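Local coordinates for tRNA nucleotidyl transferase-related protein (Thermotoga maritima, PDB 3H38) that probably adds or completes the 3'-terminal CCA of tRNA from CTP and ATP with magnesium, this chain being the C-terminal, nucleotidyltransferase-bearing part of a longer protein, at residues A68-A71 with K72-P76; A137-N141 with P142-G146; F290-D293 with E294-K297. One frame throughout, in Å; residues are numbered along the deposited sequence.

Contact 1: A68-A71 with K72-P76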
loop_
_atom_site.group_PDB
_atom_site.type_symbol
_atom_site.label_atom_id
_atom_site.label_comp_id
_atom_site.label_asym_id
_atom_site.label_seq_id
_atom_site.Cartn_x
_atom_site.Cartn_y
_atom_site.Cartn_z
ATOM N N ALA A 68 -2.411 -4.350 -31.184
ATOM C CA ALA A 68 -1.800 -5.474 -30.495
ATOM C C ALA A 68 -1.689 -6.678 -31.438
ATOM O O ALA A 68 -0.651 -7.323 -31.493
ATOM C CB ALA A 68 -2.587 -5.820 -29.239
ATOM N N GLU A 69 -2.740 -6.973 -32.179
ATOM C CA GLU A 69 -2.733 -8.070 -33.119
ATOM C C GLU A 69 -1.640 -7.910 -34.159
ATOM O O GLU A 69 -0.885 -8.811 -34.434
ATOM C CB GLU A 69 -4.096 -8.177 -33.794
ATOM C CG GLU A 69 -5.076 -9.101 -33.096
ATOM C CD GLU A 69 -6.531 -8.735 -33.337
ATOM O OE1 GLU A 69 -6.811 -7.754 -34.038
ATOM O OE2 GLU A 69 -7.422 -9.439 -32.837
ATOM N N TYR A 70 -1.581 -6.735 -34.739
ATOM C CA TYR A 70 -0.567 -6.392 -35.722
ATOM C C TYR A 70 0.828 -6.517 -35.141
ATOM O O TYR A 70 1.708 -7.128 -35.751
ATOM C CB TYR A 70 -0.768 -4.963 -36.212
ATOM C CG TYR A 70 0.149 -4.614 -37.342
ATOM C CD1 TYR A 70 -0.023 -5.185 -38.594
ATOM C CD2 TYR A 70 1.201 -3.727 -37.162
ATOM C CE1 TYR A 70 0.819 -4.876 -39.643
ATOM C CE2 TYR A 70 2.056 -3.409 -38.208
ATOM C CZ TYR A 70 1.857 -3.988 -39.445
ATOM O OH TYR A 70 2.700 -3.684 -40.488
ATOM N N ALA A 71 1.021 -5.910 -33.969
ATOM C CA ALA A 71 2.271 -6.017 -33.222
ATOM C C ALA A 71 2.639 -7.477 -32.984
ATOM O O ALA A 71 3.806 -7.860 -33.093
ATOM C CB ALA A 71 2.160 -5.285 -31.883
ATOM N N LYS A 72 1.649 -8.292 -32.646
ATOM C CA LYS A 72 1.915 -9.653 -32.254
ATOM C C LYS A 72 2.622 -10.444 -33.304
ATOM O O LYS A 72 3.417 -11.275 -32.985
ATOM C CB LYS A 72 0.650 -10.389 -31.854
ATOM C CG LYS A 72 0.925 -11.628 -31.037
ATOM C CD LYS A 72 0.226 -12.834 -31.568
ATOM C CE LYS A 72 0.569 -14.041 -30.743
ATOM N NZ LYS A 72 -0.603 -14.690 -30.111
ATOM N N ARG A 73 2.330 -10.210 -34.566
ATOM C CA ARG A 73 2.942 -11.006 -35.596
ATOM C C ARG A 73 4.328 -10.623 -35.977
ATOM O O ARG A 73 4.870 -11.141 -36.927
ATOM C CB ARG A 73 2.101 -11.057 -36.841
ATOM C CG ARG A 73 1.511 -9.819 -37.290
ATOM C CD ARG A 73 1.202 -9.965 -38.723
ATOM N NE ARG A 73 -0.105 -9.446 -39.045
ATOM C CZ ARG A 73 -0.385 -8.759 -40.139
ATOM N NH1 ARG A 73 0.554 -8.521 -41.021
ATOM N NH2 ARG A 73 -1.604 -8.316 -40.351
ATOM N N PHE A 74 4.920 -9.719 -35.231
ATOM C CA PHE A 74 6.291 -9.324 -35.498
ATOM C C PHE A 74 7.039 -9.384 -34.193
ATOM O O PHE A 74 8.271 -9.398 -34.166
ATOM C CB PHE A 74 6.347 -7.934 -36.132
ATOM C CG PHE A 74 5.501 -7.812 -37.362
ATOM C CD1 PHE A 74 4.163 -7.476 -37.267
ATOM C CD2 PHE A 74 6.032 -8.063 -38.612
ATOM C CE1 PHE A 74 3.374 -7.378 -38.402
ATOM C CE2 PHE A 74 5.246 -7.967 -39.748
ATOM C CZ PHE A 74 3.914 -7.625 -39.640
ATOM N N LEU A 75 6.264 -9.448 -33.115
ATOM C CA LEU A 75 6.789 -9.600 -31.767
ATOM C C LEU A 75 6.162 -10.823 -31.131
ATOM O O LEU A 75 5.138 -10.715 -30.459
ATOM C CB LEU A 75 6.450 -8.381 -30.922
ATOM C CG LEU A 75 6.902 -7.032 -31.463
ATOM C CD1 LEU A 75 6.521 -5.949 -30.475
ATOM C CD2 LEU A 75 8.400 -7.046 -31.703
ATOM N N PRO A 76 6.774 -11.994 -31.342
ATOM C CA PRO A 76 6.222 -13.260 -30.852
ATOM C C PRO A 76 5.995 -13.240 -29.343
ATOM O O PRO A 76 6.949 -13.181 -28.561
ATOM C CB PRO A 76 7.304 -14.276 -31.217
ATOM C CG PRO A 76 8.044 -13.645 -32.366
ATOM C CD PRO A 76 8.046 -12.181 -32.064
#

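Contact 2: A137-N141 with P142-G146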
loop_
_atom_site.group_PDB
_atom_site.type_symbol
_atom_site.label_atom_id
_atom_site.label_comp_id
_atom_site.label_asym_id
_atom_site.label_seq_id
_atom_site.Cartn_x
_atom_site.Cartn_y
_atom_site.Cartn_z
ATOM N N ALA A 137 3.320 12.751 -22.518
ATOM C CA ALA A 137 3.452 11.680 -23.474
ATOM C C ALA A 137 4.672 11.920 -24.361
ATOM O O ALA A 137 5.217 13.046 -24.442
ATOM C CB ALA A 137 2.142 11.540 -24.296
ATOM N N ILE A 138 5.138 10.838 -24.962
ATOM C CA ILE A 138 6.185 10.916 -25.959
ATOM C C ILE A 138 5.720 10.085 -27.132
ATOM O O ILE A 138 5.328 8.922 -26.983
ATOM C CB ILE A 138 7.538 10.361 -25.472
ATOM C CG1 ILE A 138 8.111 11.219 -24.332
ATOM C CG2 ILE A 138 8.535 10.308 -26.658
ATOM C CD1 ILE A 138 9.199 10.515 -23.512
ATOM N N LYS A 139 5.766 10.695 -28.297
ATOM C CA LYS A 139 5.230 10.077 -29.487
ATOM C C LYS A 139 6.254 9.137 -30.076
ATOM O O LYS A 139 7.417 9.504 -30.223
ATOM C CB LYS A 139 4.844 11.161 -30.491
ATOM C CG LYS A 139 4.212 10.628 -31.739
ATOM C CD LYS A 139 3.537 11.757 -32.486
ATOM C CE LYS A 139 2.652 11.198 -33.624
ATOM N NZ LYS A 139 2.354 12.286 -34.569
ATOM N N LEU A 140 5.812 7.938 -30.449
ATOM C CA LEU A 140 6.705 6.935 -31.037
ATOM C C LEU A 140 6.742 6.809 -32.570
ATOM O O LEU A 140 7.613 6.127 -33.091
ATOM C CB LEU A 140 6.439 5.566 -30.407
ATOM C CG LEU A 140 6.552 5.634 -28.876
ATOM C CD1 LEU A 140 6.546 4.246 -28.248
ATOM C CD2 LEU A 140 7.827 6.399 -28.475
ATOM N N ASN A 141 5.810 7.438 -33.285
ATOM C CA ASN A 141 5.781 7.311 -34.738
ATOM C C ASN A 141 7.052 7.947 -35.293
ATOM O O ASN A 141 7.511 8.967 -34.749
ATOM C CB ASN A 141 4.543 7.977 -35.339
ATOM C CG ASN A 141 3.229 7.392 -34.809
ATOM O OD1 ASN A 141 2.642 6.463 -35.405
ATOM N ND2 ASN A 141 2.753 7.942 -33.695
ATOM N N PRO A 142 7.641 7.325 -36.344
ATOM C CA PRO A 142 8.979 7.640 -36.872
ATOM C C PRO A 142 9.280 9.132 -37.056
ATOM O O PRO A 142 10.266 9.609 -36.486
ATOM C CB PRO A 142 9.000 6.896 -38.204
ATOM C CG PRO A 142 8.198 5.643 -37.906
ATOM C CD PRO A 142 7.094 6.096 -36.958
ATOM N N LYS A 143 8.463 9.869 -37.804
ATOM C CA LYS A 143 8.741 11.297 -37.961
ATOM C C LYS A 143 8.771 12.052 -36.613
ATOM O O LYS A 143 9.547 12.994 -36.439
ATOM C CB LYS A 143 7.749 11.993 -38.929
ATOM C CG LYS A 143 7.848 13.532 -38.842
ATOM C CD LYS A 143 7.201 14.266 -39.985
ATOM C CE LYS A 143 6.425 15.481 -39.484
ATOM N NZ LYS A 143 7.212 16.508 -38.788
ATOM N N ASP A 144 7.921 11.660 -35.666
ATOM C CA ASP A 144 7.823 12.414 -34.413
ATOM C C ASP A 144 8.491 11.719 -33.238
ATOM O O ASP A 144 8.377 12.180 -32.110
ATOM C CB ASP A 144 6.358 12.820 -34.100
ATOM C CG ASP A 144 5.784 13.807 -35.162
ATOM O OD1 ASP A 144 4.545 13.829 -35.406
ATOM O OD2 ASP A 144 6.596 14.548 -35.776
ATOM N N PHE A 145 9.212 10.630 -33.507
ATOM C CA PHE A 145 9.869 9.865 -32.448
ATOM C C PHE A 145 10.648 10.746 -31.459
ATOM O O PHE A 145 11.484 11.555 -31.873
ATOM C CB PHE A 145 10.806 8.820 -33.045
ATOM C CG PHE A 145 11.446 7.932 -32.022
ATOM C CD1 PHE A 145 12.734 8.189 -31.563
ATOM C CD2 PHE A 145 10.760 6.845 -31.505
ATOM C CE1 PHE A 145 13.338 7.362 -30.595
ATOM C CE2 PHE A 145 11.352 5.997 -30.553
ATOM C CZ PHE A 145 12.650 6.263 -30.089
ATOM N N GLY A 146 10.368 10.580 -30.159
ATOM C CA GLY A 146 11.056 11.324 -29.117
ATOM C C GLY A 146 10.498 12.712 -28.841
ATOM O O GLY A 146 11.149 13.536 -28.183
#

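Contact 3: F290-D293 with E294-K297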
loop_
_atom_site.group_PDB
_atom_site.type_symbol
_atom_site.label_atom_id
_atom_site.label_comp_id
_atom_site.label_asym_id
_atom_site.label_seq_id
_atom_site.Cartn_x
_atom_site.Cartn_y
_atom_site.Cartn_z
ATOM N N PHE A 290 -10.775 2.112 20.376
ATOM C CA PHE A 290 -11.829 2.754 21.177
ATOM C C PHE A 290 -13.101 3.054 20.401
ATOM O O PHE A 290 -13.922 3.889 20.807
ATOM C CB PHE A 290 -11.298 4.006 21.877
ATOM C CG PHE A 290 -10.133 3.729 22.775
ATOM C CD1 PHE A 290 -8.879 4.234 22.479
ATOM C CD2 PHE A 290 -10.289 2.922 23.901
ATOM C CE1 PHE A 290 -7.799 3.967 23.290
ATOM C CE2 PHE A 290 -9.215 2.648 24.724
ATOM C CZ PHE A 290 -7.965 3.168 24.417
ATOM N N TYR A 291 -13.261 2.346 19.290
ATOM C CA TYR A 291 -14.438 2.499 18.457
ATOM C C TYR A 291 -15.605 1.735 19.064
ATOM O O TYR A 291 -15.493 0.563 19.419
ATOM C CB TYR A 291 -14.164 1.992 17.034
ATOM C CG TYR A 291 -13.828 3.069 16.028
ATOM C CD1 TYR A 291 -14.519 3.150 14.829
ATOM C CD2 TYR A 291 -12.821 3.997 16.271
ATOM C CE1 TYR A 291 -14.229 4.132 13.893
ATOM C CE2 TYR A 291 -12.518 4.991 15.336
ATOM C CZ TYR A 291 -13.233 5.046 14.145
ATOM O OH TYR A 291 -12.974 6.010 13.195
ATOM N N ASP A 292 -16.727 2.423 19.188
ATOM C CA ASP A 292 -17.972 1.799 19.595
ATOM C C ASP A 292 -18.472 0.855 18.494
ATOM O O ASP A 292 -18.105 0.997 17.327
ATOM C CB ASP A 292 -19.004 2.888 19.890
ATOM C CG ASP A 292 -18.940 4.049 18.887
ATOM O OD1 ASP A 292 -17.818 4.534 18.551
ATOM O OD2 ASP A 292 -20.023 4.486 18.451
ATOM N N ASP A 293 -19.351 -0.052 18.847
ATOM C CA ASP A 293 -19.819 -1.085 17.967
ATOM C C ASP A 293 -20.482 -0.601 16.699
ATOM O O ASP A 293 -20.350 -1.205 15.680
ATOM C CB ASP A 293 -20.813 -1.945 18.728
ATOM C CG ASP A 293 -20.147 -3.041 19.504
ATOM O OD1 ASP A 293 -19.063 -3.445 19.100
ATOM O OD2 ASP A 293 -20.693 -3.527 20.497
ATOM N N GLU A 294 -21.244 0.465 16.773
ATOM C CA GLU A 294 -21.936 0.996 15.606
ATOM C C GLU A 294 -20.984 1.822 14.745
ATOM O O GLU A 294 -21.098 1.839 13.516
ATOM C CB GLU A 294 -23.171 1.812 16.007
ATOM C CG GLU A 294 -22.925 2.890 17.048
ATOM C CD GLU A 294 -22.544 2.324 18.413
ATOM O OE1 GLU A 294 -21.347 2.043 18.627
ATOM O OE2 GLU A 294 -23.434 2.173 19.280
ATOM N N SER A 295 -20.039 2.502 15.387
ATOM C CA SER A 295 -19.011 3.209 14.636
ATOM C C SER A 295 -18.165 2.190 13.895
ATOM O O SER A 295 -17.854 2.382 12.725
ATOM C CB SER A 295 -18.157 4.079 15.549
ATOM O OG SER A 295 -18.939 5.158 16.031
ATOM N N TRP A 296 -17.842 1.093 14.577
ATOM C CA TRP A 296 -17.167 -0.044 13.961
ATOM C C TRP A 296 -17.927 -0.640 12.771
ATOM O O TRP A 296 -17.364 -0.791 11.685
ATOM C CB TRP A 296 -16.916 -1.137 15.000
ATOM C CG TRP A 296 -16.756 -2.532 14.431
ATOM C CD1 TRP A 296 -17.603 -3.604 14.615
ATOM C CD2 TRP A 296 -15.684 -3.011 13.602
ATOM N NE1 TRP A 296 -17.116 -4.714 13.951
ATOM C CE2 TRP A 296 -15.945 -4.376 13.321
ATOM C CE3 TRP A 296 -14.527 -2.419 13.068
ATOM C CZ2 TRP A 296 -15.093 -5.151 12.530
ATOM C CZ3 TRP A 296 -13.680 -3.196 12.273
ATOM C CH2 TRP A 296 -13.967 -4.549 12.022
ATOM N N LYS A 297 -19.189 -1.008 12.963
ATOM C CA LYS A 297 -19.882 -1.660 11.865
ATOM C C LYS A 297 -19.930 -0.768 10.626
ATOM O O LYS A 297 -19.840 -1.269 9.495
ATOM C CB LYS A 297 -21.265 -2.159 12.277
ATOM C CG LYS A 297 -21.170 -3.404 13.143
ATOM C CD LYS A 297 -22.521 -3.943 13.547
ATOM C CE LYS A 297 -22.362 -4.996 14.637
ATOM N NZ LYS A 297 -23.512 -4.973 15.572
#

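Contact 1: A68-A71 with K72-P76
Tyr-70 and Phe-74, four residues apart on either side of the helix end, meet edge-to-face: Phe-74 CE1 sits over one face of the tyrosine ring, offset toward its rim and 3.8 Å from Tyr-70 CE1. The ring centroids are 5.0 Å apart, the planes at 52°. Phe-74 reaches there because its CG lies beside its own backbone N, anti to the carbonyl carbon (chi1 -54°), which turns the ring back along the helix. The same turn brings Tyr-70 O into the plane of the phenylalanine ring, at its edge. Arg-73 offers a guanidinium face to the tyrosine, Tyr-70 CD1 over its centre and 3.9 Å from Arg-73 CZ, but at 67° between planes the two are not stacked. The backbone under these side chains is the C-terminal end of helix 64-72 in the polymerase head domain, where Arg-73 is the first residue to leave helical angles. Lys-72 N still bonds to Ala-68 O at 2.7 Å. Ala-71 O then accepts twice, from Phe-74 N at 3.0 Å, well above the carbonyl plane, and from Leu-75 N at 2.9 Å. Farther out, Phe-29 of helix 17-32 meets both rings, and Tyr-70 OH is hydrogen-bonded to Glu-32.

Contact 2: A137-N141 with P142-G146
Lys-139 and Asp-144 form a salt bridge across the turn, Lys-139 NZ lying 2.8 Å from Asp-144 OD1 on the anti lone pair of that oxygen. The lysine chain is extended throughout, with CG anti to the backbone N (chi1 -177°), and its methylenes run past the aspartate on the way: Lys-139 CD is 3.4 Å from Asp-144 CB. Lys-143 NZ makes a long ion pair with the other carboxylate oxygen, and the three residues form a network. Among the backbone bonds, Gly-146 N donates to Lys-139 O at 3.1 Å, and Phe-145 CA makes a CA-H...O contact with the same oxygen at 3.3 Å. Asp-144 N reaches Asn-141 O in a weak bond of 2.9 Å. These links close a beta hairpin joining the antiparallel neighbours 137-139 and 147-149 in the mixed sheet of the head domain. Apolar contacts join the strand end to the end of the loop: Ile-138 CG2 packs on Gly-146 CA at 3.7 Å, and Leu-140 CD2 touches Phe-145 CE2 at 4.1 Å. Separately, Leu-140 O lies in the plane of the Phe-145 ring, at its edge. Helix 17-32 puts Phe-23 on Leu-140 and Arg-24 on Phe-145; Ile-138 packs on helix 42-49.

Contact 3: F290-D293 with E294-K297
Asp-292 and Ser-295 are brought together by their first torsions: the aspartate CG sits between its backbone N and carbonyl carbon (chi1 40°), and the serine OG lies beside its own N (chi1 -69°). Ser-295 OG donates to Asp-292 OD2 at 2.7 Å, approaching on the syn side but 33° out of the carboxylate plane. The carboxylate of Glu-294 is modelled close by, but its placement is doubtful. Tyr-291, the residue before the N-cap, brings CD1 to 3.8 Å from Ser-295 CB, and Trp-296 N lies near the plane of the tyrosine ring, at its edge. That ring is set among residues of a neighbouring loop, where Tyr-291 OH bonds to Lys-249 N. Two backbone bonds begin the helical pattern: Trp-296 N to Asp-292 O at 2.8 Å, nearly straight, and Lys-297 N to Asp-293 O at 3.0 Å. Asp-293 O also lies at the edge of the indole, while Asp-293 OD1 forms a salt bridge with Arg-314 of helix 309-328. The Asp-292 carboxylate probably gains from the positive end of the helix dipole. Asp-292 occupies the N-cap position of helix 293-302, its carboxylate held by the hydroxyl of Ser-295 three residues on.

In the fold
Following the chain, contact 1 ends helix 64-72 and leads into strand 77-80, at the outer edge of the mixed sheet. Contact 2 comes later and closes the hairpin between strands 137-139 and 147-149, toward the other edge of that sheet. Helix 17-32 touches both, so it bridges two contacts whose centres are 19 Å apart but which do not touch. Contact 3 lies about 55 Å from either, centre to centre, on the opposite side of the chain's centre, and joins helix 279-287 to helix 293-302 in the helical C-terminal region. The three follow in series, none nested or crossing; the first two belong to the head domain.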